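Local coordinates for regulatory protein of LacI family (Chloroflexus aggregans, PDB 3BBL) that probably regulates transcription as a LacI-family DNA-binding protein whose periplasmic-binding-protein-like core is likely to sense a small-molecule effector, at residues I73-P78 / V139-L144. Numbering follows the deposited sequence.
Sequences INYNDP and VGNDRL
The phenol end of Tyr75 meets the side-chain amide of Asn141, which reaches it from the ring edge: ND2 of Asn141 lies 2.8 Å from OH of Tyr75 and close to the plane of the ring. This is a nearly straight hydrogen bond, N-H...O angle 165°, with the amide as donor and the hydroxyl in the amide plane. Ring and amide planes are 30° apart, so the two groups are close to coplanar rather than stacked. Tyr75 carries CG anti to its carbonyl carbon (chi1 -72°), which sends the ring across to helix 138-153. The loop behind it is braced by Asp77, whose OD1 accepts from Asn74 N at 3.1 Å, while the same side chain caps the helix that follows. Asn141 ND2 also donates to Glu135 O, just ahead of its own helix, and this second bond helps fix the amide's rotation. A phenylalanine in place of Tyr75 would probably leave the amide with Glu135 O but no partner from the 73-78 loop. Ile73 O, bonded to Arg138 NH2, adds a further link between the lobes of this periplasmic-binding-protein fold; between the two segments, 102 Å² is buried around one directional, neutral hydrogen bond.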
loop_
_atom_site.group_PDB
_atom_site.type_symbol
_atom_site.label_atom_id
_atom_site.label_comp_id
_atom_site.label_asym_id
_atom_site.label_seq_id
_atom_site.Cartn_x
_atom_site.Cartn_y
_atom_site.Cartn_z
ATOM N N ILE A 73 4.189 7.947 16.446
ATOM C CA ILE A 73 4.534 8.548 17.724
ATOM C C ILE A 73 6.033 8.662 17.945
ATOM O O ILE A 73 6.746 7.666 17.930
ATOM C CB ILE A 73 3.956 7.739 18.902
ATOM C CG1 ILE A 73 2.498 7.355 18.621
ATOM C CG2 ILE A 73 4.077 8.551 20.186
ATOM C CD1 ILE A 73 1.558 8.535 18.474
ATOM N N ASN A 74 6.502 9.884 18.158
ATOM C CA ASN A 74 7.917 10.127 18.427
ATOM C C ASN A 74 8.107 10.327 19.922
ATOM O O ASN A 74 7.141 10.329 20.674
ATOM C CB ASN A 74 8.405 11.373 17.686
ATOM C CG ASN A 74 8.547 11.144 16.198
ATOM O OD1 ASN A 74 9.144 10.151 15.766
ATOM N ND2 ASN A 74 8.008 12.060 15.401
ATOM N N TYR A 75 9.352 10.476 20.359
ATOM C CA TYR A 75 9.617 10.713 21.776
ATOM C C TYR A 75 9.071 12.101 22.092
ATOM O O TYR A 75 9.139 13.000 21.250
ATOM C CB TYR A 75 11.122 10.687 22.070
ATOM C CG TYR A 75 11.771 9.325 22.011
ATOM C CD1 TYR A 75 12.710 9.022 21.027
ATOM C CD2 TYR A 75 11.478 8.351 22.964
ATOM C CE1 TYR A 75 13.348 7.785 20.995
ATOM C CE2 TYR A 75 12.110 7.111 22.945
ATOM C CZ TYR A 75 13.046 6.838 21.958
ATOM O OH TYR A 75 13.688 5.622 21.945
ATOM N N ASN A 76 8.542 12.277 23.301
ATOM C CA ASN A 76 7.977 13.565 23.712
ATOM C C ASN A 76 7.118 14.105 22.570
ATOM O O ASN A 76 7.354 15.207 22.070
ATOM C CB ASN A 76 9.085 14.585 24.019
ATOM C CG ASN A 76 10.126 14.054 24.984
ATOM O OD1 ASN A 76 9.797 13.460 26.011
ATOM N ND2 ASN A 76 11.397 14.282 24.659
ATOM N N ASP A 77 6.134 13.320 22.148
ATOM C CA ASP A 77 5.273 13.737 21.058
ATOM C C ASP A 77 4.408 14.919 21.498
ATOM O O ASP A 77 3.637 14.820 22.457
ATOM C CB ASP A 77 4.379 12.577 20.615
ATOM C CG ASP A 77 3.865 12.750 19.195
ATOM O OD1 ASP A 77 4.506 12.223 18.258
ATOM O OD2 ASP A 77 2.829 13.425 19.016
ATOM N N PRO A 78 4.530 16.060 20.801
ATOM C CA PRO A 78 3.737 17.241 21.155
ATOM C C PRO A 78 2.218 16.996 21.152
ATOM O O PRO A 78 1.489 17.550 21.976
ATOM C CB PRO A 78 4.183 18.281 20.120
ATOM C CG PRO A 78 4.603 17.450 18.945
ATOM C CD PRO A 78 5.344 16.311 19.597
ATOM N N VAL A 139 10.804 3.751 17.553
ATOM C CA VAL A 139 10.561 2.430 16.986
ATOM C C VAL A 139 11.889 1.763 16.618
ATOM O O VAL A 139 12.072 0.566 16.841
ATOM C CB VAL A 139 9.690 2.521 15.725
ATOM C CG1 VAL A 139 9.389 1.125 15.196
ATOM C CG2 VAL A 139 8.416 3.259 16.042
ATOM N N GLY A 140 12.802 2.551 16.054
ATOM C CA GLY A 140 14.103 2.040 15.667
ATOM C C GLY A 140 14.854 1.452 16.847
ATOM O O GLY A 140 15.437 0.374 16.744
ATOM N N ASN A 141 14.840 2.154 17.975
ATOM C CA ASN A 141 15.530 1.664 19.155
ATOM C C ASN A 141 14.880 0.403 19.688
ATOM O O ASN A 141 15.568 -0.490 20.164
ATOM C CB ASN A 141 15.559 2.732 20.243
ATOM C CG ASN A 141 16.302 3.964 19.812
ATOM O OD1 ASN A 141 17.262 3.883 19.049
ATOM N ND2 ASN A 141 15.871 5.120 20.304
ATOM N N ASP A 142 13.557 0.316 19.609
ATOM C CA ASP A 142 12.879 -0.880 20.097
ATOM C C ASP A 142 13.325 -2.084 19.289
ATOM O O ASP A 142 13.714 -3.112 19.841
ATOM C CB ASP A 142 11.358 -0.746 19.987
ATOM C CG ASP A 142 10.757 0.029 21.134
ATOM O OD1 ASP A 142 10.662 1.269 21.039
ATOM O OD2 ASP A 142 10.387 -0.606 22.140
ATOM N N ARG A 143 13.270 -1.942 17.973
ATOM C CA ARG A 143 13.659 -3.020 17.083
ATOM C C ARG A 143 15.142 -3.367 17.195
ATOM O O ARG A 143 15.510 -4.533 17.162
ATOM C CB ARG A 143 13.289 -2.653 15.649
ATOM C CG ARG A 143 11.778 -2.529 15.459
ATOM C CD ARG A 143 11.411 -2.114 14.048
ATOM N NE ARG A 143 9.976 -1.961 13.902
ATOM C CZ ARG A 143 9.378 -1.535 12.795
ATOM N NH1 ARG A 143 10.086 -1.215 11.721
ATOM N NH2 ARG A 143 8.064 -1.429 12.768
ATOM N N LEU A 144 15.989 -2.358 17.342
ATOM C CA LEU A 144 17.411 -2.602 17.480
ATOM C C LEU A 144 17.695 -3.338 18.785
ATOM O O LEU A 144 18.574 -4.204 18.843
ATOM C CB LEU A 144 18.184 -1.285 17.454
ATOM C CG LEU A 144 19.691 -1.405 17.696
ATOM C CD1 LEU A 144 20.308 -2.402 16.733
ATOM C CD2 LEU A 144 20.333 -0.040 17.540
#